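Local coordinates for protein mitochondrial enolase superfamily member 1 (PDB 4A35) that catalyses the magnesium-dependent dehydration of L-fuconate to 2-keto-3-deoxy-L-fuconate, a step in the breakdown of L-fucose, at residues 138-143 and 370-375; 157-162 and 313-318. All coordinates share one frame; numbering follows the deposited sequence. Where two conformers were deposited one is given.

Contact 1 of 2, residues 138-143 and 370-375; sequences LLVDMD and IIFDYI. With EDO (1,2-ethanediol), chain G.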
ATOM      1  N   LEU A 138      21.677 -18.253 -11.938  1.00 21.36           N
ATOM      2  CA  LEU A 138      21.202 -17.547 -13.132  1.00 20.33           C
ATOM      3  C   LEU A 138      21.585 -16.076 -13.017  1.00 22.01           C
ATOM      4  O   LEU A 138      22.079 -15.479 -13.990  1.00 20.46           O
ATOM      5  CB  LEU A 138      19.655 -17.699 -13.249  1.00 19.12           C
ATOM      6  CG  LEU A 138      18.967 -16.898 -14.380  1.00 21.24           C
ATOM      7  CD1 LEU A 138      19.322 -17.537 -15.745  1.00 22.70           C
ATOM      8  CD2 LEU A 138      17.414 -16.848 -14.154  1.00 21.05           C
ATOM      9  N   LEU A 139      21.351 -15.487 -11.814  1.00 18.93           N
ATOM     10  CA  LEU A 139      21.672 -14.081 -11.561  1.00 18.38           C
ATOM     11  C   LEU A 139      23.177 -13.840 -11.604  1.00 22.67           C
ATOM     12  O   LEU A 139      23.632 -12.895 -12.279  1.00 21.96           O
ATOM     13  CB  LEU A 139      21.090 -13.653 -10.203  1.00 17.02           C
ATOM     14  CG  LEU A 139      19.556 -13.561 -10.176  1.00 20.71           C
ATOM     15  CD1 LEU A 139      19.061 -13.340  -8.751  1.00 18.73           C
ATOM     16  CD2 LEU A 139      19.061 -12.456 -11.146  1.00 20.71           C
ATOM     17  N   VAL A 140      23.940 -14.659 -10.861  1.00 20.79           N
ATOM     18  CA  VAL A 140      25.440 -14.579 -10.842  1.00 21.01           C
ATOM     19  C   VAL A 140      26.040 -14.613 -12.279  1.00 26.07           C
ATOM     20  O   VAL A 140      26.945 -13.829 -12.577  1.00 25.41           O
ATOM     21  CB  VAL A 140      26.048 -15.684  -9.938  1.00 24.15           C
ATOM     22  CG1 VAL A 140      27.549 -15.936 -10.222  1.00 24.34           C
ATOM     23  CG2 VAL A 140      25.813 -15.358  -8.454  1.00 22.76           C
ATOM     24  N   ASP A 141      25.527 -15.496 -13.156  1.00 22.97           N
ATOM     25  CA  ASP A 141      26.051 -15.677 -14.506  1.00 23.89           C
ATOM     26  C   ASP A 141      25.557 -14.654 -15.512  1.00 25.60           C
ATOM     27  O   ASP A 141      26.112 -14.581 -16.600  1.00 26.58           O
ATOM     28  CB  ASP A 141      25.727 -17.094 -15.002  1.00 25.29           C
ATOM     29  CG  ASP A 141      26.561 -18.198 -14.344  1.00 27.86           C
ATOM     30  OD1 ASP A 141      27.531 -17.859 -13.570  1.00 24.42           O
ATOM     31  OD2 ASP A 141      26.297 -19.386 -14.634  1.00 30.16           O
ATOM     32  N   MET A 142      24.556 -13.825 -15.137  1.00 21.73           N
ATOM     33  CA  MET A 142      23.926 -12.867 -16.030  1.00 21.43           C
ATOM     34  C   MET A 142      24.860 -11.731 -16.366  1.00 27.14           C
ATOM     35  O   MET A 142      25.556 -11.198 -15.498  1.00 28.16           O
ATOM     36  CB  MET A 142      22.660 -12.302 -15.359  1.00 22.33           C
ATOM     37  CG  MET A 142      21.588 -12.038 -16.309  1.00 25.98           C
ATOM     38  SD  MET A 142      20.091 -11.472 -15.481  1.00 27.27           S
ATOM     39  CE  MET A 142      19.292 -13.099 -15.110  1.00 25.06           C
ATOM     40  N   ASP A 143      24.882 -11.362 -17.632  1.00 26.73           N
ATOM     41  CA  ASP A 143      25.645 -10.219 -18.095  1.00 26.96           C
ATOM     42  C   ASP A 143      25.107  -8.949 -17.348  1.00 29.45           C
ATOM     43  O   ASP A 143      23.866  -8.797 -17.298  1.00 27.92           O
ATOM     44  CB  ASP A 143      25.410 -10.116 -19.617  1.00 30.50           C
ATOM     45  CG  ASP A 143      26.122  -8.977 -20.289  1.00 48.64           C
ATOM     46  OD1 ASP A 143      25.635  -7.840 -20.187  1.00 50.53           O
ATOM     47  OD2 ASP A 143      27.115  -9.236 -20.993  1.00 60.78           O
ATOM     48  N   ILE A 370      20.096 -13.366  -1.507  1.00 16.75           N
ATOM     49  CA  ILE A 370      21.210 -12.939  -0.655  1.00 16.34           C
ATOM     50  C   ILE A 370      22.542 -13.648  -1.039  1.00 17.51           C
ATOM     51  O   ILE A 370      23.598 -13.022  -0.917  1.00 19.12           O
ATOM     52  CB  ILE A 370      20.852 -13.038   0.846  1.00 20.28           C
ATOM     53  CG1 ILE A 370      21.687 -12.046   1.680  1.00 22.47           C
ATOM     54  CG2 ILE A 370      20.862 -14.474   1.430  1.00 19.25           C
ATOM     55  CD1 ILE A 370      21.456 -10.441   1.341  1.00 17.24           C
ATOM     56  N   ILE A 371      22.475 -14.900  -1.564  1.00 16.07           N
ATOM     57  CA  ILE A 371      23.672 -15.560  -2.073  1.00 15.43           C
ATOM     58  C   ILE A 371      24.167 -14.732  -3.293  1.00 18.83           C
ATOM     59  O   ILE A 371      25.358 -14.469  -3.414  1.00 18.90           O
ATOM     60  CB  ILE A 371      23.414 -17.038  -2.360  1.00 17.16           C
ATOM     61  CG1 ILE A 371      23.295 -17.820  -0.996  1.00 16.08           C
ATOM     62  CG2 ILE A 371      24.482 -17.651  -3.298  1.00 17.29           C
ATOM     63  CD1 ILE A 371      22.663 -19.161  -1.161  1.00 18.12           C
ATOM     64  N   PHE A 372      23.223 -14.359  -4.195  1.00 17.19           N
ATOM     65  CA  PHE A 372      23.550 -13.494  -5.338  1.00 17.84           C
ATOM     66  C   PHE A 372      24.154 -12.157  -4.834  1.00 19.93           C
ATOM     67  O   PHE A 372      25.193 -11.735  -5.356  1.00 21.07           O
ATOM     68  CB  PHE A 372      22.347 -13.260  -6.274  1.00 19.11           C
ATOM     69  CG  PHE A 372      22.567 -12.068  -7.206  1.00 19.93           C
ATOM     70  CD1 PHE A 372      23.441 -12.162  -8.290  1.00 21.49           C
ATOM     71  CD2 PHE A 372      21.950 -10.835  -6.954  1.00 22.18           C
ATOM     72  CE1 PHE A 372      23.659 -11.057  -9.138  1.00 20.42           C
ATOM     73  CE2 PHE A 372      22.222  -9.718  -7.765  1.00 23.38           C
ATOM     74  CZ  PHE A 372      23.065  -9.846  -8.863  1.00 21.30           C
ATOM     75  N   ASP A 373      23.551 -11.559  -3.788  1.00 16.89           N
ATOM     76  CA  ASP A 373      24.049 -10.307  -3.220  1.00 16.97           C
ATOM     77  C   ASP A 373      25.552 -10.469  -2.834  1.00 20.16           C
ATOM     78  O   ASP A 373      26.389  -9.625  -3.202  1.00 18.93           O
ATOM     79  CB  ASP A 373      23.223  -9.876  -1.996  1.00 17.08           C
ATOM     80  CG  ASP A 373      23.789  -8.612  -1.409  1.00 21.20           C
ATOM     81  OD1 ASP A 373      23.741  -7.578  -2.097  1.00 21.23           O
ATOM     82  OD2 ASP A 373      24.389  -8.681  -0.301  1.00 22.63           O
ATOM     83  N   TYR A 374      25.865 -11.511  -2.042  1.00 17.29           N
ATOM     84  CA  TYR A 374      27.251 -11.753  -1.626  1.00 17.17           C
ATOM     85  C   TYR A 374      28.210 -11.939  -2.801  1.00 23.04           C
ATOM     86  O   TYR A 374      29.295 -11.334  -2.828  1.00 21.29           O
ATOM     87  CB  TYR A 374      27.364 -12.997  -0.706  1.00 17.49           C
ATOM     88  CG  TYR A 374      28.803 -13.289  -0.301  1.00 17.67           C
ATOM     89  CD1 TYR A 374      29.500 -12.427   0.541  1.00 18.90           C
ATOM     90  CD2 TYR A 374      29.479 -14.402  -0.803  1.00 18.18           C
ATOM     91  CE1 TYR A 374      30.828 -12.672   0.886  1.00 20.15           C
ATOM     92  CE2 TYR A 374      30.811 -14.660  -0.457  1.00 18.65           C
ATOM     93  CZ  TYR A 374      31.476 -13.801   0.390  1.00 20.01           C
ATOM     94  OH  TYR A 374      32.790 -14.057   0.707  1.00 20.17           O
ATOM     95  N   ILE A 375      27.855 -12.829  -3.740  1.00 19.51           N
ATOM     96  CA  ILE A 375      28.742 -13.145  -4.858  1.00 19.65           C
ATOM     97  C   ILE A 375      28.920 -11.926  -5.814  1.00 21.42           C
ATOM     98  O   ILE A 375      30.036 -11.663  -6.250  1.00 18.94           O
ATOM     99  CB  ILE A 375      28.253 -14.389  -5.632  1.00 22.09           C
ATOM    100  CG1 ILE A 375      28.313 -15.659  -4.733  1.00 22.89           C
ATOM    101  CG2 ILE A 375      29.053 -14.570  -6.945  1.00 21.04           C
ATOM    102  CD1 ILE A 375      27.511 -16.869  -5.316  1.00 19.41           C
TER
HETATM  103  C1  EDO G1450      34.430 -11.671   3.113  1.00 25.15           C
HETATM  104  O1  EDO G1450      33.850 -11.932   1.851  1.00 24.94           O
HETATM  105  C2  EDO G1450      33.397 -11.737   4.244  1.00 27.32           C
HETATM  106  O2  EDO G1450      32.789 -10.470   4.371  1.00 24.39           O
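The Phe372 ring meets helix 135-141 obliquely. Its CD1 lies 3.4 Å from Leu139 CB, and the same CD1 lies 3.6 Å from the backbone N of Val140. CE1 reaches the carbonyl of Leu139, with Phe372 CE1 3.6 Å from Leu139 O. Leu139 crosses the aromatic side chain at about a right angle and brings its CD1 to 4.0 Å from Phe372 CG. The CA-CB bond of Phe372 points toward helix 135-141, and CG anti to the backbone N (chi1 163°) sets the ring against Leu139. Tyr374, the second flat group, takes no part across the two helices and packs on Gln182 and Met183 of helix 176-186. A 1,2-ethanediol, probably from the crystallisation liquor, lies at its ring edge, and Tyr374 OH is hydrogen-bonded to O1 of the diol at 2.6 Å. One turn on from Phe372, methyl meets methyl: Val140 CG2 is 3.7 Å from Ile375 CG2. Replacing Phe372 by alanine is likely to open a gap beside Leu139 and leave the Val140-Ile375 pair as the main apolar link. Asp373, part of a magnesium site with Tyr188 and Ser380, points away from this interface. Helix 335-348 packs against both Leu139 and Phe372 through Leu340. Trp124 of helix 110-131 also touches Leu139. Glu180 of helix 176-186 lies against Val140 and Ile375. Lys176 NZ is hydrogen-bonded to the carbonyl of Val140, and Arg179 NH2 to that of Ile375.

Contact 2 of 2, residues 157-162 and 313-318; sequences TDVLTE and IFKQLL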
ATOM      1  N   THR A 157      15.866   6.675 -10.107  1.00 18.07           N
ATOM      2  CA  THR A 157      17.032   7.204 -10.856  1.00 17.89           C
ATOM      3  C   THR A 157      17.720   8.400 -10.152  1.00 22.14           C
ATOM      4  O   THR A 157      18.858   8.690 -10.466  1.00 22.75           O
ATOM      5  CB  THR A 157      16.610   7.658 -12.283  1.00 19.83           C
ATOM      6  OG1 THR A 157      15.645   8.716 -12.155  1.00 21.62           O
ATOM      7  CG2 THR A 157      16.049   6.515 -13.108  1.00 20.30           C
ATOM      8  N   ASP A 158      17.047   9.061  -9.187  1.00 18.87           N
ATOM      9  CA  ASP A 158      17.623  10.164  -8.408  1.00 18.87           C
ATOM     10  C   ASP A 158      18.687   9.656  -7.395  1.00 23.11           C
ATOM     11  O   ASP A 158      19.453  10.468  -6.891  1.00 22.22           O
ATOM     12  CB  ASP A 158      16.536  10.985  -7.705  1.00 20.50           C
ATOM     13  CG  ASP A 158      15.536  10.166  -6.878  1.00 26.78           C
ATOM     14  OD1 ASP A 158      15.051   9.099  -7.387  1.00 23.77           O
ATOM     15  OD2 ASP A 158      15.235  10.579  -5.730  1.00 26.51           O
ATOM     16  N   VAL A 159      18.709   8.327  -7.085  1.00 18.29           N
ATOM     17  CA  VAL A 159      19.746   7.737  -6.186  1.00 18.44           C
ATOM     18  C   VAL A 159      20.534   6.623  -6.910  1.00 20.37           C
ATOM     19  O   VAL A 159      21.653   6.332  -6.529  1.00 20.64           O
ATOM     20  CB  VAL A 159      19.194   7.217  -4.825  1.00 21.44           C
ATOM     21  CG1 VAL A 159      18.465   8.307  -4.061  1.00 21.68           C
ATOM     22  CG2 VAL A 159      18.321   5.947  -4.968  1.00 21.49           C
ATOM     23  N   LEU A 160      19.942   6.005  -7.928  1.00 18.93           N
ATOM     24  CA  LEU A 160      20.547   4.853  -8.638  1.00 17.32           C
ATOM     25  C   LEU A 160      20.079   4.842 -10.082  1.00 21.30           C
ATOM     26  O   LEU A 160      18.950   4.411 -10.392  1.00 19.78           O
ATOM     27  CB  LEU A 160      20.164   3.523  -7.924  1.00 16.62           C
ATOM     28  CG  LEU A 160      20.768   2.220  -8.511  1.00 19.66           C
ATOM     29  CD1 LEU A 160      22.191   1.921  -7.910  1.00 19.69           C
ATOM     30  CD2 LEU A 160      19.801   1.024  -8.271  1.00 20.57           C
ATOM     31  N   THR A 161      20.951   5.353 -10.968  1.00 20.42           N
ATOM     32  CA  THR A 161      20.690   5.300 -12.406  1.00 20.83           C
ATOM     33  C   THR A 161      21.058   3.899 -12.917  1.00 24.39           C
ATOM     34  O   THR A 161      21.673   3.097 -12.186  1.00 22.67           O
ATOM     35  CB  THR A 161      21.530   6.372 -13.148  1.00 22.17           C
ATOM     36  OG1 THR A 161      22.934   6.049 -13.013  1.00 21.38           O
ATOM     37  CG2 THR A 161      21.258   7.817 -12.649  1.00 21.15           C
ATOM     38  N   GLU A 162      20.681   3.609 -14.169  1.00 21.96           N
ATOM     39  CA  GLU A 162      21.064   2.353 -14.831  0.50 21.08           C
ATOM     40  C   GLU A 162      22.595   2.246 -14.858  1.00 23.34           C
ATOM     41  O   GLU A 162      23.143   1.185 -14.602  1.00 23.16           O
ATOM     42  CB  GLU A 162      20.501   2.308 -16.255  0.50 22.23           C
ATOM     43  CG  GLU A 162      19.002   2.106 -16.310  0.50 22.27           C
ATOM     44  CD  GLU A 162      18.391   2.057 -17.696  0.50 40.09           C
ATOM     45  OE1 GLU A 162      18.994   1.415 -18.583  0.50 37.25           O
ATOM     46  OE2 GLU A 162      17.305   2.653 -17.894  0.50 35.04           O
ATOM     47  N   ILE A 313       9.850   3.302  -0.888  1.00 14.55           N
ATOM     48  CA  ILE A 313       9.968   3.353   0.567  1.00 14.20           C
ATOM     49  C   ILE A 313      11.415   3.033   0.919  1.00 17.23           C
ATOM     50  O   ILE A 313      11.977   3.748   1.733  1.00 15.02           O
ATOM     51  CB  ILE A 313       8.954   2.396   1.291  1.00 16.91           C
ATOM     52  CG1 ILE A 313       7.437   2.733   0.888  1.00 17.37           C
ATOM     53  CG2 ILE A 313       9.139   2.520   2.844  1.00 18.38           C
ATOM     54  CD1 ILE A 313       6.976   4.208   1.378  1.00 14.01           C
ATOM     55  N   PHE A 314      11.990   1.946   0.366  1.00 16.40           N
ATOM     56  CA  PHE A 314      13.399   1.637   0.682  1.00 15.93           C
ATOM     57  C   PHE A 314      14.345   2.796   0.290  1.00 18.11           C
ATOM     58  O   PHE A 314      15.294   3.101   1.009  1.00 16.78           O
ATOM     59  CB  PHE A 314      13.840   0.354   0.008  1.00 15.41           C
ATOM     60  CG  PHE A 314      13.414  -0.871   0.811  1.00 14.75           C
ATOM     61  CD1 PHE A 314      13.901  -1.086   2.111  1.00 16.47           C
ATOM     62  CD2 PHE A 314      12.564  -1.812   0.261  1.00 16.05           C
ATOM     63  CE1 PHE A 314      13.540  -2.243   2.832  1.00 16.95           C
ATOM     64  CE2 PHE A 314      12.225  -2.980   0.969  1.00 18.93           C
ATOM     65  CZ  PHE A 314      12.711  -3.181   2.249  1.00 17.24           C
ATOM     66  N   LYS A 315      14.106   3.411  -0.850  1.00 15.69           N
ATOM     67  CA  LYS A 315      14.944   4.530  -1.277  1.00 15.64           C
ATOM     68  C   LYS A 315      14.970   5.622  -0.216  1.00 19.17           C
ATOM     69  O   LYS A 315      16.038   6.083   0.164  1.00 18.24           O
ATOM     70  CB  LYS A 315      14.477   5.105  -2.631  1.00 16.37           C
ATOM     71  CG  LYS A 315      15.209   6.426  -2.995  1.00 17.73           C
ATOM     72  CD  LYS A 315      14.634   7.036  -4.249  1.00 21.45           C
ATOM     73  CE  LYS A 315      13.304   7.796  -4.020  1.00 18.54           C
ATOM     74  NZ  LYS A 315      13.066   8.794  -5.123  1.00 18.48           N
ATOM     75  N   GLN A 316      13.813   5.981   0.306  1.00 13.94           N
ATOM     76  CA  GLN A 316      13.725   7.064   1.315  1.00 14.09           C
ATOM     77  C   GLN A 316      14.310   6.631   2.637  1.00 15.83           C
ATOM     78  O   GLN A 316      14.951   7.452   3.289  1.00 17.04           O
ATOM     79  CB  GLN A 316      12.279   7.533   1.486  1.00 13.42           C
ATOM     80  CG  GLN A 316      11.759   8.218   0.165  1.00 15.97           C
ATOM     81  CD  GLN A 316      10.272   8.406   0.359  1.00 19.54           C
ATOM     82  OE1 GLN A 316       9.862   9.449   0.845  1.00 16.54           O
ATOM     83  NE2 GLN A 316       9.477   7.354   0.079  1.00 18.08           N
ATOM     84  N   LEU A 317      14.153   5.332   3.015  1.00 14.63           N
ATOM     85  CA  LEU A 317      14.805   4.820   4.248  1.00 14.56           C
ATOM     86  C   LEU A 317      16.337   4.992   4.170  1.00 17.69           C
ATOM     87  O   LEU A 317      16.978   5.378   5.150  1.00 17.15           O
ATOM     88  CB  LEU A 317      14.478   3.312   4.461  1.00 14.68           C
ATOM     89  CG  LEU A 317      13.008   3.034   4.878  1.00 17.37           C
ATOM     90  CD1 LEU A 317      12.700   1.507   4.739  1.00 15.72           C
ATOM     91  CD2 LEU A 317      12.727   3.560   6.349  1.00 20.03           C
ATOM     92  N   LEU A 318      16.903   4.756   2.978  1.00 16.76           N
ATOM     93  CA  LEU A 318      18.349   4.907   2.734  1.00 15.93           C
ATOM     94  C   LEU A 318      18.689   6.425   2.702  1.00 18.83           C
ATOM     95  O   LEU A 318      19.669   6.839   3.299  1.00 17.77           O
ATOM     96  CB  LEU A 318      18.740   4.205   1.431  1.00 15.51           C
ATOM     97  CG  LEU A 318      18.677   2.638   1.513  1.00 19.06           C
ATOM     98  CD1 LEU A 318      18.745   2.020   0.136  1.00 18.59           C
ATOM     99  CD2 LEU A 318      19.791   2.102   2.434  1.00 20.99           C
TER
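Lys315 reaches from helix 311-319 to the loop 157-162, touching Val159 on the way and Asp158 at its tip. Its CB bond points toward the loop. CG is anti to the backbone N (chi1 171°), which carries the chain away from its own helix. This carbon meets both branches of Val159: Lys315 CG is 3.7 Å from Val159 CG2 and 3.9 Å from Val159 CG1. CD still lies beside the valine methyls, but it also begins to approach the carboxylate, with Lys315 CD 3.8 Å from Asp158 OD1. The chain then bends at chi3 (79°). CE follows at 3.8 Å from Asp158 OD2. The ammonium group closes a salt bridge. Asp158 OD2 accepts from Lys315 NZ at 2.9 Å through its syn lone pair. A weak second bond runs from Lys315 NZ to Asp158 OD1 at 3.0 Å. The two side chains cross at about a right angle, and both carboxylate oxygens face the one nitrogen. NZ has further partners. Its main polar partner is Asp284 of the second subunit, through a salt bridge, and it donates to the carbonyl of Tyr155. Two carboxylates and a carbonyl thus gather round a single buried charge, which would favour its protonated state. Asp158 also packs on Val258 of the second subunit. Helix 311-319 links the parallel strands 301-304 and 325-326, a beta-alpha-beta unit of the TIM-type barrel of the enolase superfamily. The lysine ties this barrel helix to both the loop and the dimer interface.

In the fold
From the N terminus, the chain first forms the three-stranded antiparallel sheet and helix 110-131, then reaches 138-143, where contact 1 opens. Contact 2 opens soon after, at 157-162. The chain then lays down four of the five parallel barrel strands. Contact 2 closes first, at 313-318, before strand 325-326 adds the fifth. Contact 1 closes later, at 370-375, once helix 335-348 has passed. The smaller loop therefore lies wholly within the larger, and the two do not cross. Their centres lie about 21 Å apart and they do not touch. Both pack against helix 335-348. Contact 1 joins a helix preceding the barrel to helix 362-377, and contact 2 joins a loop to helix 311-319.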